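Local coordinates for ABC-type transport system, molybdenum-specific extracellular solute-binding protein (PDB 4KD5) that probably binds molybdate or tungstate as the extracellular solute-binding component of an ABC-type molybdenum transporter, at residues G124-E129 and K187-I192; N87-I92 and V164-F169; A62-M67 and P191-V196. All blocks are in the same frame, centred on the assembly; numbering follows the deposited sequence.

Interaction 1. Residues G124-E129 and K187-I192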
loop_
_atom_site.group_PDB
_atom_site.type_symbol
_atom_site.label_atom_id
_atom_site.label_comp_id
_atom_site.label_asym_id
_atom_site.label_seq_id
_atom_site.Cartn_x
_atom_site.Cartn_y
_atom_site.Cartn_z
ATOM N N GLY A 124 -10.906 -30.913 -23.179
ATOM C CA GLY A 124 -11.882 -31.671 -23.946
ATOM C C GLY A 124 -13.184 -30.905 -24.082
ATOM O O GLY A 124 -13.840 -30.954 -25.122
ATOM N N LYS A 125 -13.551 -30.192 -23.022
ATOM C CA LYS A 125 -14.752 -29.365 -23.026
ATOM C C LYS A 125 -14.656 -28.251 -24.067
ATOM O O LYS A 125 -15.648 -27.902 -24.703
ATOM C CB LYS A 125 -14.986 -28.780 -21.631
ATOM C CG LYS A 125 -16.200 -27.876 -21.520
ATOM C CD LYS A 125 -16.381 -27.361 -20.092
ATOM C CE LYS A 125 -15.553 -26.109 -19.818
ATOM N NZ LYS A 125 -16.244 -24.849 -20.225
ATOM N N TYR A 126 -13.458 -27.704 -24.250
ATOM C CA TYR A 126 -13.262 -26.630 -25.220
ATOM C C TYR A 126 -13.067 -27.177 -26.629
ATOM O O TYR A 126 -13.407 -26.518 -27.609
ATOM C CB TYR A 126 -12.097 -25.716 -24.808
ATOM C CG TYR A 126 -12.408 -24.845 -23.615
ATOM C CD1 TYR A 126 -13.250 -23.753 -23.733
ATOM C CD2 TYR A 126 -11.853 -25.110 -22.374
ATOM C CE1 TYR A 126 -13.540 -22.951 -22.646
ATOM C CE2 TYR A 126 -12.134 -24.318 -21.278
ATOM C CZ TYR A 126 -12.979 -23.238 -21.423
ATOM O OH TYR A 126 -13.265 -22.441 -20.343
ATOM N N ALA A 127 -12.512 -28.381 -26.726
ATOM C CA ALA A 127 -12.404 -29.060 -28.014
ATOM C C ALA A 127 -13.799 -29.361 -28.548
ATOM O O ALA A 127 -14.054 -29.249 -29.746
ATOM C CB ALA A 127 -11.608 -30.334 -27.881
ATOM N N ASP A 128 -14.696 -29.749 -27.648
ATOM C CA ASP A 128 -16.078 -30.024 -28.011
ATOM C C ASP A 128 -16.765 -28.762 -28.521
ATOM O O ASP A 128 -17.552 -28.820 -29.464
ATOM C CB ASP A 128 -16.842 -30.579 -26.810
ATOM C CG ASP A 128 -18.289 -30.876 -27.131
ATOM O OD1 ASP A 128 -19.145 -29.993 -26.924
ATOM O OD2 ASP A 128 -18.574 -31.996 -27.593
ATOM N N GLU A 129 -16.458 -27.625 -27.903
ATOM C CA GLU A 129 -17.020 -26.349 -28.336
ATOM C C GLU A 129 -16.589 -25.995 -29.755
ATOM O O GLU A 129 -17.421 -25.630 -30.587
ATOM C CB GLU A 129 -16.627 -25.222 -27.380
ATOM C CG GLU A 129 -17.351 -25.239 -26.054
ATOM C CD GLU A 129 -17.247 -23.912 -25.328
ATOM O OE1 GLU A 129 -17.454 -22.867 -25.979
ATOM O OE2 GLU A 129 -16.957 -23.914 -24.112
ATOM N N LYS A 187 -12.726 -17.105 -31.617
ATOM C CA LYS A 187 -14.157 -16.879 -31.829
ATOM C C LYS A 187 -14.983 -18.154 -31.677
ATOM O O LYS A 187 -16.200 -18.099 -31.510
ATOM C CB LYS A 187 -14.403 -16.332 -33.240
ATOM C CG LYS A 187 -13.743 -15.002 -33.577
ATOM C CD LYS A 187 -13.793 -14.763 -35.093
ATOM C CE LYS A 187 -13.350 -13.356 -35.484
ATOM N NZ LYS A 187 -14.393 -12.329 -35.207
ATOM N N THR A 188 -14.312 -19.299 -31.746
ATOM C CA THR A 188 -14.983 -20.594 -31.846
ATOM C C THR A 188 -15.231 -21.302 -30.508
ATOM O O THR A 188 -15.765 -22.412 -30.491
ATOM C CB THR A 188 -14.213 -21.544 -32.783
ATOM O OG1 THR A 188 -12.926 -21.828 -32.223
ATOM C CG2 THR A 188 -14.028 -20.908 -34.149
ATOM N N HIS A 189 -14.840 -20.671 -29.401
ATOM C CA HIS A 189 -15.038 -21.259 -28.072
ATOM C C HIS A 189 -15.046 -20.224 -26.946
ATOM O O HIS A 189 -14.575 -19.099 -27.117
ATOM C CB HIS A 189 -13.973 -22.328 -27.788
ATOM C CG HIS A 189 -12.603 -21.792 -27.643
ATOM N ND1 HIS A 189 -11.751 -21.559 -28.747
ATOM C CD2 HIS A 189 -11.868 -21.423 -26.568
ATOM C CE1 HIS A 189 -10.623 -21.089 -28.319
ATOM N NE2 HIS A 189 -10.638 -20.985 -27.013
ATOM N N SER A 190 -15.594 -20.617 -25.797
ATOM C CA SER A 190 -15.624 -19.764 -24.611
ATOM C C SER A 190 -14.198 -19.449 -24.165
ATOM O O SER A 190 -13.321 -20.310 -24.245
ATOM C CB SER A 190 -16.376 -20.472 -23.485
ATOM O OG SER A 190 -16.506 -19.644 -22.346
ATOM N N PRO A 191 -13.960 -18.212 -23.699
ATOM C CA PRO A 191 -12.616 -17.788 -23.284
ATOM C C PRO A 191 -12.007 -18.720 -22.239
ATOM O O PRO A 191 -12.652 -19.022 -21.230
ATOM C CB PRO A 191 -12.867 -16.413 -22.662
ATOM C CG PRO A 191 -14.089 -15.915 -23.355
ATOM C CD PRO A 191 -14.947 -17.126 -23.563
ATOM N N ILE A 192 -10.782 -19.174 -22.495
ATOM C CA ILE A 192 -10.046 -20.010 -21.554
ATOM C C ILE A 192 -9.152 -19.106 -20.704
ATOM O O ILE A 192 -7.968 -18.948 -20.991
ATOM C CB ILE A 192 -9.181 -21.050 -22.295
ATOM C CG1 ILE A 192 -9.984 -21.721 -23.414
ATOM C CG2 ILE A 192 -8.641 -22.096 -21.328
ATOM C CD1 ILE A 192 -9.205 -22.753 -24.219
HETATM O O HOH W 1 -15.042 -20.476 -20.516
#
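Polar contacts tie helix 124-129 to the loop 187-192 at two points. The E129 carboxylate, carried on a chain extended beyond CG, accepts the backbone N-H of S190: N to OE1 of E129 is 2.9 Å, with 155° at the hydrogen, and the donor comes from above the carboxylate plane. The other oxygen, OE2 of E129, lies 3.5 Å from CB of S190, so both carboxylate oxygens lie against S190. The second point is one water, which joins three oxygens. It is 2.7 Å from OH of Y126, it also hydrogen-bonds OG of S190, swung anti to its backbone N (chi1 -176°), and it donates to the carbonyl O of P191. Y126 OH is thus held to the loop through the water, which sits at the ring edge, in plane.

Apolar contacts centre on the same tyrosine. CG1 of I192 stands almost exactly over the middle of the Y126 ring, 3.7 Å from its centroid, a CH-pi contact formed as the two side chains meet tip to tip. The H189 ring meets Y126 obliquely, CD2 to CD1 of Y126 at 3.9 Å, and CB of H189 packs on CB of E129.

Y126 also touches Y168, a predicted molybdate ligand, and a bound 2-butanol; the arrangement is consistent with the inter-lobe hinge of a solute-binding protein of the periplasmic-binding-protein fold, where a returning connection runs beside the cleft.

Interaction 2. Residues N87-I92 and V164-F169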
loop_
_atom_site.group_PDB
_atom_site.type_symbol
_atom_site.label_atom_id
_atom_site.label_comp_id
_atom_site.label_asym_id
_atom_site.label_seq_id
_atom_site.Cartn_x
_atom_site.Cartn_y
_atom_site.Cartn_z
ATOM N N ASN A 87 -5.473 -19.092 -22.005
ATOM C CA ASN A 87 -4.813 -20.138 -22.768
ATOM C C ASN A 87 -5.382 -20.216 -24.174
ATOM O O ASN A 87 -6.411 -19.607 -24.468
ATOM C CB ASN A 87 -4.952 -21.487 -22.062
ATOM C CG ASN A 87 -3.629 -22.204 -21.919
ATOM O OD1 ASN A 87 -2.775 -22.139 -22.805
ATOM N ND2 ASN A 87 -3.445 -22.887 -20.792
ATOM N N ASP A 88 -4.703 -20.953 -25.043
ATOM C CA ASP A 88 -5.212 -21.197 -26.383
ATOM C C ASP A 88 -5.414 -22.684 -26.608
ATOM O O ASP A 88 -4.618 -23.498 -26.142
ATOM C CB ASP A 88 -4.262 -20.624 -27.440
ATOM C CG ASP A 88 -4.703 -19.265 -27.944
ATOM O OD1 ASP A 88 -5.925 -19.020 -27.980
ATOM O OD2 ASP A 88 -3.833 -18.445 -28.302
ATOM N N LEU A 89 -6.492 -23.035 -27.305
ATOM C CA LEU A 89 -6.740 -24.425 -27.672
ATOM C C LEU A 89 -6.044 -24.665 -29.004
ATOM O O LEU A 89 -6.348 -24.000 -30.001
ATOM C CB LEU A 89 -8.237 -24.688 -27.819
ATOM C CG LEU A 89 -8.830 -26.037 -27.408
ATOM C CD1 LEU A 89 -9.684 -26.605 -28.516
ATOM C CD2 LEU A 89 -7.766 -27.037 -27.021
ATOM N N VAL A 90 -5.099 -25.599 -29.026
ATOM C CA VAL A 90 -4.309 -25.824 -30.231
ATOM C C VAL A 90 -4.435 -27.234 -30.790
ATOM O O VAL A 90 -4.803 -28.171 -30.076
ATOM C CB VAL A 90 -2.820 -25.476 -30.015
ATOM C CG1 VAL A 90 -2.662 -24.013 -29.659
ATOM C CG2 VAL A 90 -2.218 -26.354 -28.924
ATOM N N LEU A 91 -4.132 -27.363 -32.078
ATOM C CA LEU A 91 -4.103 -28.655 -32.754
ATOM C C LEU A 91 -2.655 -29.138 -32.866
ATOM O O LEU A 91 -1.805 -28.456 -33.445
ATOM C CB LEU A 91 -4.718 -28.536 -34.148
ATOM C CG LEU A 91 -4.738 -29.784 -35.034
ATOM C CD1 LEU A 91 -5.610 -30.870 -34.432
ATOM C CD2 LEU A 91 -5.207 -29.447 -36.442
ATOM N N ILE A 92 -2.372 -30.311 -32.310
ATOM C CA ILE A 92 -1.014 -30.850 -32.341
ATOM C C ILE A 92 -0.889 -32.127 -33.177
ATOM O O ILE A 92 -1.875 -32.818 -33.439
ATOM C CB ILE A 92 -0.479 -31.135 -30.931
ATOM C CG1 ILE A 92 -1.364 -32.155 -30.218
ATOM C CG2 ILE A 92 -0.363 -29.847 -30.119
ATOM C CD1 ILE A 92 -0.765 -32.686 -28.942
ATOM N N VAL A 164 -3.682 -36.595 -34.859
ATOM C CA VAL A 164 -3.677 -35.250 -34.291
ATOM C C VAL A 164 -4.315 -35.223 -32.907
ATOM O O VAL A 164 -4.881 -36.220 -32.453
ATOM C CB VAL A 164 -4.402 -34.232 -35.188
ATOM C CG1 VAL A 164 -3.803 -34.225 -36.569
ATOM C CG2 VAL A 164 -5.883 -34.564 -35.266
ATOM N N GLY A 165 -4.228 -34.072 -32.244
ATOM C CA GLY A 165 -4.812 -33.907 -30.925
ATOM C C GLY A 165 -5.214 -32.478 -30.614
ATOM O O GLY A 165 -4.765 -31.536 -31.272
ATOM N N PHE A 166 -6.076 -32.318 -29.613
ATOM C CA PHE A 166 -6.465 -30.993 -29.138
ATOM C C PHE A 166 -5.970 -30.786 -27.714
ATOM O O PHE A 166 -6.198 -31.621 -26.836
ATOM C CB PHE A 166 -7.981 -30.802 -29.219
ATOM C CG PHE A 166 -8.469 -30.429 -30.587
ATOM C CD1 PHE A 166 -8.456 -29.105 -30.999
ATOM C CD2 PHE A 166 -8.932 -31.396 -31.466
ATOM C CE1 PHE A 166 -8.902 -28.750 -32.261
ATOM C CE2 PHE A 166 -9.378 -31.047 -32.731
ATOM C CZ PHE A 166 -9.363 -29.723 -33.128
ATOM N N VAL A 167 -5.292 -29.667 -27.491
ATOM C CA VAL A 167 -4.559 -29.466 -26.251
ATOM C C VAL A 167 -4.341 -27.967 -26.014
ATOM O O VAL A 167 -4.473 -27.178 -26.945
ATOM C CB VAL A 167 -3.228 -30.251 -26.317
ATOM C CG1 VAL A 167 -2.055 -29.323 -26.553
ATOM C CG2 VAL A 167 -3.019 -31.077 -25.070
ATOM N N TYR A 168 -4.049 -27.567 -24.778
ATOM C CA TYR A 168 -3.701 -26.168 -24.509
ATOM C C TYR A 168 -2.288 -25.880 -25.011
ATOM O O TYR A 168 -1.446 -26.773 -25.024
ATOM C CB TYR A 168 -3.789 -25.850 -23.014
ATOM C CG TYR A 168 -5.190 -25.800 -22.457
ATOM C CD1 TYR A 168 -6.289 -25.670 -23.291
ATOM C CD2 TYR A 168 -5.411 -25.874 -21.092
ATOM C CE1 TYR A 168 -7.570 -25.621 -22.779
ATOM C CE2 TYR A 168 -6.684 -25.825 -20.573
ATOM C CZ TYR A 168 -7.759 -25.699 -21.423
ATOM O OH TYR A 168 -9.029 -25.649 -20.912
ATOM N N PHE A 169 -2.015 -24.642 -25.411
ATOM C CA PHE A 169 -0.675 -24.308 -25.877
ATOM C C PHE A 169 0.354 -24.495 -24.768
ATOM O O PHE A 169 1.485 -24.901 -25.022
ATOM C CB PHE A 169 -0.621 -22.881 -26.407
ATOM C CG PHE A 169 0.641 -22.569 -27.152
ATOM C CD1 PHE A 169 0.965 -23.264 -28.310
ATOM C CD2 PHE A 169 1.501 -21.581 -26.705
ATOM C CE1 PHE A 169 2.127 -22.981 -29.002
ATOM C CE2 PHE A 169 2.668 -21.292 -27.396
ATOM C CZ PHE A 169 2.980 -21.994 -28.545
#
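The carbonyl O of G165 is gripped twice by the neighbouring strand: by the N-H of I92, 2.9 Å from N to O and 165° at the hydrogen, and by a CA-H...O contact from L91, whose CA is 3.3 Å away. The I92 donor stands above the carbonyl plane. I92 returns the bond through its own O to N of G165. One step on, V90 and V167 form the next hydrogen-bonded pair; V90 N to V167 O is the shortest of the set at 2.7 Å and runs nearly along the C=O axis. Further on, F169 N reaches O of D88, which carries the pairing to the end of 164-169.

Antiparallel strands 89-92 and 164-168 lie in the sheet of one lobe of the type II periplasmic binding protein fold, 164-168 also pairing parallel with 113-116.

On the face bearing L89, L91, F166 and Y168, CD1 of L91 stands over the F166 ring in a CH-pi contact, offset toward the rim. The L89 and F166 side chains cross at about a right angle, CD1 of L89 meeting CD1 of the ring at 3.7 Å; A127 and V130 of helix 122-133 pack on this side. On the other face CG1 of V167 touches two methyls of the facing strand, 3.8 Å from CG2 of V90 and 4.0 Å from CG2 of I92. CG1 of V90 touches CD1 of F169.

CB of N87 stands over one face of the Y168 ring; the amide lies by the CB end of Y168, planes 30° apart, ND2 3.6 Å from CD2. ND2 also hydrogen-bonds S170 OG and Y194 OH, and OD1 accepts the N-H of D88, fixing the amide beside Y168, a predicted molybdate residue.

Interaction 3. Residues A62-M67 and P191-V196. With SBT (2-butanol), chain G.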
loop_
_atom_site.group_PDB
_atom_site.type_symbol
_atom_site.label_atom_id
_atom_site.label_comp_id
_atom_site.label_asym_id
_atom_site.label_seq_id
_atom_site.Cartn_x
_atom_site.Cartn_y
_atom_site.Cartn_z
ATOM N N ALA A 62 -8.629 -21.151 -12.345
ATOM C CA ALA A 62 -8.623 -21.753 -13.676
ATOM C C ALA A 62 -9.822 -21.279 -14.488
ATOM O O ALA A 62 -9.801 -21.291 -15.721
ATOM C CB ALA A 62 -8.622 -23.268 -13.579
ATOM N N GLY A 63 -10.878 -20.884 -13.785
ATOM C CA GLY A 63 -12.097 -20.435 -14.436
ATOM C C GLY A 63 -12.777 -19.300 -13.696
ATOM O O GLY A 63 -12.362 -18.927 -12.597
ATOM N N GLN A 64 -13.833 -18.757 -14.296
ATOM C CA GLN A 64 -14.534 -17.606 -13.730
ATOM C C GLN A 64 -15.621 -17.988 -12.731
ATOM O O GLN A 64 -16.080 -17.148 -11.960
ATOM C CB GLN A 64 -15.140 -16.742 -14.841
ATOM C CG GLN A 64 -14.137 -16.115 -15.804
ATOM C CD GLN A 64 -13.532 -14.813 -15.297
ATOM O OE1 GLN A 64 -12.787 -14.150 -16.017
ATOM N NE2 GLN A 64 -13.848 -14.441 -14.060
ATOM N N LYS A 65 -16.028 -19.254 -12.756
ATOM C CA LYS A 65 -17.117 -19.753 -11.913
ATOM C C LYS A 65 -16.861 -19.544 -10.419
ATOM O O LYS A 65 -17.727 -19.060 -9.691
ATOM C CB LYS A 65 -17.357 -21.240 -12.204
ATOM C CG LYS A 65 -18.733 -21.763 -11.813
ATOM C CD LYS A 65 -18.757 -22.362 -10.404
ATOM C CE LYS A 65 -20.198 -22.623 -9.955
ATOM N NZ LYS A 65 -20.292 -23.361 -8.659
ATOM N N GLN A 66 -15.664 -19.898 -9.970
ATOM C CA GLN A 66 -15.320 -19.814 -8.553
ATOM C C GLN A 66 -15.127 -18.381 -8.048
ATOM O O GLN A 66 -15.352 -18.099 -6.871
ATOM C CB GLN A 66 -14.082 -20.666 -8.263
ATOM C CG GLN A 66 -13.248 -20.963 -9.498
ATOM C CD GLN A 66 -13.676 -22.223 -10.213
ATOM O OE1 GLN A 66 -13.591 -22.315 -11.436
ATOM N NE2 GLN A 66 -14.121 -23.213 -9.451
HETATM N N MSE A 67 -14.707 -17.483 -8.935
HETATM C CA MSE A 67 -14.561 -16.072 -8.588
HETATM C C MSE A 67 -15.923 -15.434 -8.342
HETATM O O MSE A 67 -16.082 -14.627 -7.423
HETATM C CB MSE A 67 -13.823 -15.325 -9.699
HETATM C CG MSE A 67 -12.335 -15.622 -9.761
HETATM SE SE MSE A 67 -11.384 -14.884 -8.226
HETATM C CE MSE A 67 -9.600 -15.565 -8.616
ATOM N N PRO A 191 -13.960 -18.212 -23.699
ATOM C CA PRO A 191 -12.616 -17.788 -23.284
ATOM C C PRO A 191 -12.007 -18.720 -22.239
ATOM O O PRO A 191 -12.652 -19.022 -21.230
ATOM C CB PRO A 191 -12.867 -16.413 -22.662
ATOM C CG PRO A 191 -14.089 -15.915 -23.355
ATOM C CD PRO A 191 -14.947 -17.126 -23.563
ATOM N N ILE A 192 -10.782 -19.174 -22.495
ATOM C CA ILE A 192 -10.046 -20.010 -21.554
ATOM C C ILE A 192 -9.152 -19.106 -20.704
ATOM O O ILE A 192 -7.968 -18.948 -20.991
ATOM C CB ILE A 192 -9.181 -21.050 -22.295
ATOM C CG1 ILE A 192 -9.984 -21.721 -23.414
ATOM C CG2 ILE A 192 -8.641 -22.096 -21.328
ATOM C CD1 ILE A 192 -9.205 -22.753 -24.219
ATOM N N THR A 193 -9.723 -18.520 -19.652
ATOM C CA THR A 193 -9.030 -17.481 -18.891
ATOM C C THR A 193 -8.696 -17.874 -17.457
ATOM O O THR A 193 -9.365 -18.713 -16.858
ATOM C CB THR A 193 -9.828 -16.169 -18.871
ATOM O OG1 THR A 193 -11.024 -16.346 -18.107
ATOM C CG2 THR A 193 -10.188 -15.743 -20.276
ATOM N N TYR A 194 -7.666 -17.235 -16.912
ATOM C CA TYR A 194 -7.281 -17.437 -15.524
ATOM C C TYR A 194 -7.426 -16.118 -14.772
ATOM O O TYR A 194 -6.598 -15.218 -14.921
ATOM C CB TYR A 194 -5.841 -17.966 -15.435
ATOM C CG TYR A 194 -5.609 -19.273 -16.176
ATOM C CD1 TYR A 194 -5.441 -19.293 -17.553
ATOM C CD2 TYR A 194 -5.550 -20.481 -15.495
ATOM C CE1 TYR A 194 -5.232 -20.480 -18.235
ATOM C CE2 TYR A 194 -5.338 -21.676 -16.169
ATOM C CZ TYR A 194 -5.179 -21.667 -17.540
ATOM O OH TYR A 194 -4.969 -22.845 -18.220
ATOM N N PRO A 195 -8.500 -15.987 -13.977
ATOM C CA PRO A 195 -8.719 -14.743 -13.229
ATOM C C PRO A 195 -7.887 -14.682 -11.952
ATOM O O PRO A 195 -7.609 -15.727 -11.347
ATOM C CB PRO A 195 -10.207 -14.802 -12.878
ATOM C CG PRO A 195 -10.515 -16.263 -12.809
ATOM C CD PRO A 195 -9.606 -16.949 -13.804
ATOM N N VAL A 196 -7.489 -13.472 -11.560
ATOM C CA VAL A 196 -6.762 -13.264 -10.315
ATOM C C VAL A 196 -7.562 -12.296 -9.444
ATOM O O VAL A 196 -8.289 -11.449 -9.963
ATOM C CB VAL A 196 -5.332 -12.711 -10.584
ATOM C CG1 VAL A 196 -5.393 -11.337 -11.230
ATOM C CG2 VAL A 196 -4.507 -12.648 -9.303
HETATM C C1 SBT G . -17.135 -19.386 -16.796
HETATM C C2 SBT G . -15.795 -20.070 -16.590
HETATM C C3 SBT G . -15.953 -21.327 -15.749
HETATM C C4 SBT G . -14.835 -22.309 -16.026
HETATM O OH SBT G . -15.273 -20.422 -17.868
#
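Q64, close to helix 65-72, has CG anti to its carbonyl carbon, and a bend at chi2 (-84°) folds its end back toward strand 193-196. Its CB faces the bound 2-butanol, 3.8 Å from both C1 and C2 of the alcohol. CG comes next to the T193 hydroxyl, 3.9 Å from OG1, and CD is about equally near OG1 of T193 and CB of P195. The amide at the tip slides past the P195 ring, the two side chains running in opposite directions.

P195 is the hub on the strand side. Its CG is 3.2 Å from the carbonyl O of G63 and 3.6 Å from CG of M67, a selenomethionine whose chain also bends at chi2, so that its CE ends 3.4 Å from O of P195. At the other end CA of A62 lies obliquely against the Y194 ring, 3.8 Å from CD2, while OH of Y194 is hydrogen-bonded to ND2 of N87.

Backbone atoms of the turn shape the alcohol site: Q64 N is 3.3 Å from C2, and C4 rests near the CA of G63. A62 N is hydrogen-bonded to S43 OG, a predicted molybdate ligand, so the turn adjoins the probable binding cleft. No hydrogen bond spans the two segments, and the close pair of acceptors, O of A62 and O of T193, adds no attraction; contact here therefore rests on van der Waals packing of proline, selenomethionine and aliphatic carbons.

Along the chain the segments come in the order 62-67, 87-92, 124-129, 164-169, then 187-192 running into 191-196, so interactions 1 and 2 cross while interactions 1 and 3 share P191 and I192. Centres lie about 11 Å (1 and 2), 14 Å (1 and 3) and 19 Å (2 and 3) apart. Interactions 1 and 2 appear to lie in one lobe and interaction 3 in the other. Strand 82-94 and the connection 187-192 cross between them, joined by a probable hydrogen bond from N87 N to I192 O, 2.7 Å. The three contacts thus probably flank the hinge and cleft of a two-lobed solute-binding protein.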